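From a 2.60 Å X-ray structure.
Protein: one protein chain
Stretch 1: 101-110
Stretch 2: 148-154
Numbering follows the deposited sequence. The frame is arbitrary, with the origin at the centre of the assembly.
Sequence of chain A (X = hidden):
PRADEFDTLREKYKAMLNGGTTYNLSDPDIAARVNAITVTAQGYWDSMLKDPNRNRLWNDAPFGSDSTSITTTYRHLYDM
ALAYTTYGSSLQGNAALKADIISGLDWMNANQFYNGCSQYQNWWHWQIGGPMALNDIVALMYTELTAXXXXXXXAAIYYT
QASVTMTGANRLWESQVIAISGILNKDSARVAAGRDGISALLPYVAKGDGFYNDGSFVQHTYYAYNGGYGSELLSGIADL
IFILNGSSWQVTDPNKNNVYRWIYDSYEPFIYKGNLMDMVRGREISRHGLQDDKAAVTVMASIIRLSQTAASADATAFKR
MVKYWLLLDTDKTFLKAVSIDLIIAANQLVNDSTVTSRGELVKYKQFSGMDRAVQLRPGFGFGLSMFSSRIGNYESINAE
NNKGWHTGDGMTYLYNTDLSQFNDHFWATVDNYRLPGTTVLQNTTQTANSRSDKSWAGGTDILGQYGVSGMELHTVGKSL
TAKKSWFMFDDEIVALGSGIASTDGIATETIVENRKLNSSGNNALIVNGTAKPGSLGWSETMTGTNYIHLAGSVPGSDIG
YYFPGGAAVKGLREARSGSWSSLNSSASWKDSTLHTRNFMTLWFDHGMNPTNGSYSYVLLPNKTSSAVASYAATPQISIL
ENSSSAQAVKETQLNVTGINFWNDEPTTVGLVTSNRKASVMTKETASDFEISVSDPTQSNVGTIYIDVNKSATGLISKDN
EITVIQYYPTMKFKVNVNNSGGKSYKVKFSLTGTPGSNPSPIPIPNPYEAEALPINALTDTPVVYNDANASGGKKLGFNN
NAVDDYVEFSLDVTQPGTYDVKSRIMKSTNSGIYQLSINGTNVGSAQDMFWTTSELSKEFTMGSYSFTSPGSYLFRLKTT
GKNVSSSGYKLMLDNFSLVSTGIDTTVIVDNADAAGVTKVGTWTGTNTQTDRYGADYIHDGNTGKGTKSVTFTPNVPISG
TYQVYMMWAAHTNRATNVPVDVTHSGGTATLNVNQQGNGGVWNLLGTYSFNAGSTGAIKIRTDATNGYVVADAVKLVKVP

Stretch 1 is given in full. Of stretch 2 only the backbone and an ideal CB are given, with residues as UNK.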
# COMPACT_ATOMS: atom_id res chain seq x y z
N ILE A 101 -20.87 -26.28 -41.85
CA ILE A 101 -20.48 -25.04 -41.20
C ILE A 101 -21.22 -23.87 -41.82
O ILE A 101 -21.85 -23.08 -41.11
CB ILE A 101 -18.98 -24.81 -41.32
CG1 ILE A 101 -18.23 -25.88 -40.53
CG2 ILE A 101 -18.63 -23.45 -40.77
CD1 ILE A 101 -16.76 -25.88 -40.78
N ILE A 102 -21.16 -23.76 -43.14
CA ILE A 102 -21.71 -22.59 -43.82
C ILE A 102 -23.23 -22.51 -43.71
O ILE A 102 -23.79 -21.42 -43.52
CB ILE A 102 -21.27 -22.54 -45.29
CG1 ILE A 102 -19.74 -22.45 -45.36
CG2 ILE A 102 -21.94 -21.38 -46.00
CD1 ILE A 102 -19.20 -22.09 -46.71
N SER A 103 -23.88 -23.67 -43.83
CA SER A 103 -25.33 -23.74 -43.67
C SER A 103 -25.71 -23.30 -42.26
O SER A 103 -26.70 -22.58 -42.06
CB SER A 103 -25.82 -25.16 -43.93
OG SER A 103 -27.17 -25.31 -43.51
N GLY A 104 -24.92 -23.74 -41.28
CA GLY A 104 -25.09 -23.29 -39.91
C GLY A 104 -25.04 -21.77 -39.82
O GLY A 104 -25.91 -21.16 -39.18
N LEU A 105 -24.05 -21.16 -40.45
CA LEU A 105 -23.91 -19.70 -40.40
C LEU A 105 -25.11 -19.00 -41.04
O LEU A 105 -25.64 -18.02 -40.51
CB LEU A 105 -22.61 -19.25 -41.08
CG LEU A 105 -21.29 -19.68 -40.44
CD1 LEU A 105 -20.14 -19.33 -41.36
CD2 LEU A 105 -21.11 -19.02 -39.06
N ASP A 106 -25.55 -19.52 -42.18
CA ASP A 106 -26.66 -18.91 -42.89
C ASP A 106 -27.96 -19.12 -42.15
O ASP A 106 -28.86 -18.27 -42.20
CB ASP A 106 -26.71 -19.44 -44.31
CG ASP A 106 -25.64 -18.82 -45.18
OD1 ASP A 106 -25.37 -17.61 -44.98
OD2 ASP A 106 -25.07 -19.53 -46.04
N TRP A 107 -28.06 -20.24 -41.45
CA TRP A 107 -29.23 -20.49 -40.63
C TRP A 107 -29.29 -19.47 -39.50
O TRP A 107 -30.34 -18.86 -39.25
CB TRP A 107 -29.24 -21.92 -40.08
CG TRP A 107 -30.55 -22.23 -39.43
CD1 TRP A 107 -31.66 -22.76 -40.04
CD2 TRP A 107 -30.92 -21.99 -38.07
NE1 TRP A 107 -32.68 -22.87 -39.13
CE2 TRP A 107 -32.26 -22.41 -37.91
CE3 TRP A 107 -30.25 -21.46 -36.96
CZ2 TRP A 107 -32.93 -22.32 -36.69
CZ3 TRP A 107 -30.92 -21.37 -35.75
CH2 TRP A 107 -32.25 -21.80 -35.63
N MET A 108 -28.16 -19.28 -38.82
CA MET A 108 -28.09 -18.31 -37.74
C MET A 108 -28.48 -16.94 -38.29
O MET A 108 -29.20 -16.19 -37.64
CB MET A 108 -26.69 -18.25 -37.11
CG MET A 108 -26.33 -19.44 -36.25
SD MET A 108 -27.42 -19.73 -34.84
CE MET A 108 -26.94 -18.41 -33.73
N ASN A 109 -28.01 -16.63 -39.49
CA ASN A 109 -28.32 -15.33 -40.08
C ASN A 109 -29.79 -15.17 -40.42
O ASN A 109 -30.28 -14.05 -40.55
CB ASN A 109 -27.48 -15.05 -41.31
CG ASN A 109 -27.59 -13.62 -41.76
OD1 ASN A 109 -26.91 -12.73 -41.21
ND2 ASN A 109 -28.46 -13.36 -42.73
N ALA A 110 -30.49 -16.29 -40.58
CA ALA A 110 -31.89 -16.25 -40.97
C ALA A 110 -32.81 -16.30 -39.78
O ALA A 110 -33.98 -15.93 -39.88
CB ALA A 110 -32.21 -17.39 -41.92
N UNK A 148 -21.61 -11.79 -50.16
CA UNK A 148 -22.92 -11.55 -49.60
C UNK A 148 -23.01 -12.18 -48.22
O UNK A 148 -23.59 -11.60 -47.29
CB UNK A 148 -24.01 -12.10 -50.52
N UNK A 149 -22.42 -13.36 -48.07
CA UNK A 149 -22.36 -14.02 -46.77
C UNK A 149 -21.54 -13.20 -45.77
O UNK A 149 -21.97 -12.97 -44.63
CB UNK A 149 -21.76 -15.42 -46.92
N UNK A 150 -20.36 -12.77 -46.19
CA UNK A 150 -19.49 -11.98 -45.33
C UNK A 150 -20.16 -10.66 -44.92
O UNK A 150 -20.10 -10.25 -43.76
CB UNK A 150 -18.16 -11.70 -46.04
N UNK A 151 -20.82 -10.03 -45.89
CA UNK A 151 -21.59 -8.82 -45.63
C UNK A 151 -22.67 -9.04 -44.56
O UNK A 151 -22.80 -8.25 -43.63
CB UNK A 151 -22.23 -8.33 -46.93
N UNK A 152 -23.45 -10.11 -44.71
CA UNK A 152 -24.52 -10.43 -43.77
C UNK A 152 -24.00 -10.65 -42.36
O UNK A 152 -24.51 -10.05 -41.40
CB UNK A 152 -25.28 -11.67 -44.24
N UNK A 153 -22.99 -11.51 -42.23
CA UNK A 153 -22.44 -11.83 -40.92
C UNK A 153 -21.88 -10.57 -40.25
O UNK A 153 -22.07 -10.36 -39.05
CB UNK A 153 -21.35 -12.90 -41.05
N UNK A 154 -21.20 -9.72 -41.03
CA UNK A 154 -20.63 -8.49 -40.48
C UNK A 154 -21.71 -7.48 -40.12
O UNK A 154 -21.62 -6.79 -39.10
CB UNK A 154 -19.65 -7.87 -41.48

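Both stretches are helical, their axes approaching to 10.4 Å with an angle of 48° between their N-to-C directions. At that spacing backbone atoms do not meet, and the contact depends on side chains. Stretch 1 offers the other helix the carboxylate of Asp106, the amide of Asn109 and the aliphatic carbons of Ile102 and Leu105.

Position 148 has helical backbone angles (-71/-39), and nothing of stretch 1 lies within 5.5 Å of its ideal CB. Stretch 1 therefore sets little limit on it, and many helix-compatible residues would serve. The residue is Thr148, in the m rotamer, and its side chain makes no contact with stretch 1.

At position 149 the CA-to-CB bond points sideways, yet the ideal CB is 4.6 Å from Asp106 OD1. A side chain that extends from here can reach a carboxylate, so a donor is favoured: lysine, arginine or the shorter glutamine would suit. Gln149 is found. With chi1 m and chi2 t, its end comes nearer to stretch 1 than its CB, and Gln149 NE2 donates a hydrogen bond to Asp106 OD2 at 2.9 Å. The same amide packs against a methyl group, with Gln149 NE2 3.2 Å from Ile102 CG2.

Positions 150 and 151 are out of reach of stretch 1, with no atom of it within 5.5 Å of either ideal CB. A mid-helix site disfavours proline, which lacks the N-H, and flexible glycine; otherwise the choice is open. They are Ile150, with chi1 m and chi2 t, and Ser151, whose chi1 of 147° lies between wells; neither touches stretch 1.

Position 152 points toward stretch 1, and its ideal CB is already 3.6 Å from Asn109 OD1. A compact residue such as alanine or serine would fit, as would a longer polar one able to turn along its own helix. The residue is Asn152, in the m rotamer. Its closest contact is through the stem, Asn152 CB to Asn109 OD1 at 3.6 Å, while its amide turns away from Asn109 OD1, back along its own helix, and makes no hydrogen bond to stretch 1.

At position 153 the CA-to-CB bond again points sideways and the ideal CB has no neighbour within 5.5 Å, so a small residue would leave the space before Leu105 and Asp106 unfilled from this position. A long side chain is called for, apolar along its length and preferably able to donate at its tip: tyrosine fits well, and lysine or arginine could also reach the acid. It is Tyr153, which has the largest area covered by the other stretch. Tyr153 OH donates to Asp106 OD1 at 2.8 Å, so each carboxylate oxygen takes one donor, OD1 the phenol and OD2 the amide of Gln149. Leu105 CB packs 3.6 Å from Tyr153 CZ, and Asn109 OD1 lies at the ring edge.

Position 154 turns out of reach, and stretch 1 makes no demand on it. Met154 is found, and it makes no contact with stretch 1.

Stretch 2 148-154: TQISNYM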
# COMPACT_ATOMS: atom_id res chain seq x y z
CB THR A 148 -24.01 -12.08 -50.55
OG1 THR A 148 -23.85 -11.46 -51.83
CG2 THR A 148 -25.40 -11.76 -50.02
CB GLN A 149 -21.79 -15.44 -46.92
CG GLN A 149 -22.75 -16.40 -47.60
CD GLN A 149 -22.09 -17.73 -47.94
OE1 GLN A 149 -20.93 -17.77 -48.37
NE2 GLN A 149 -22.82 -18.82 -47.74
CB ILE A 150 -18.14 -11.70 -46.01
CG1 ILE A 150 -17.36 -13.01 -46.14
CG2 ILE A 150 -17.34 -10.68 -45.23
CD1 ILE A 150 -16.15 -12.92 -47.04
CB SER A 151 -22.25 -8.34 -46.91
OG SER A 151 -23.49 -7.73 -46.62
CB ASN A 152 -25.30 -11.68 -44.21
CG ASN A 152 -26.23 -11.41 -45.39
OD1 ASN A 152 -26.77 -10.31 -45.55
ND2 ASN A 152 -26.42 -12.42 -46.22
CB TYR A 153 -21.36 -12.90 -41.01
CG TYR A 153 -21.72 -14.13 -41.83
CD1 TYR A 153 -23.05 -14.50 -42.01
CD2 TYR A 153 -20.73 -14.92 -42.40
CE1 TYR A 153 -23.38 -15.63 -42.77
CE2 TYR A 153 -21.05 -16.05 -43.15
CZ TYR A 153 -22.38 -16.39 -43.33
OH TYR A 153 -22.70 -17.50 -44.07
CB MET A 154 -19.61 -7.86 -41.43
CG MET A 154 -18.32 -8.66 -41.59
SD MET A 154 -17.42 -8.95 -40.05
CE MET A 154 -17.77 -10.69 -39.75
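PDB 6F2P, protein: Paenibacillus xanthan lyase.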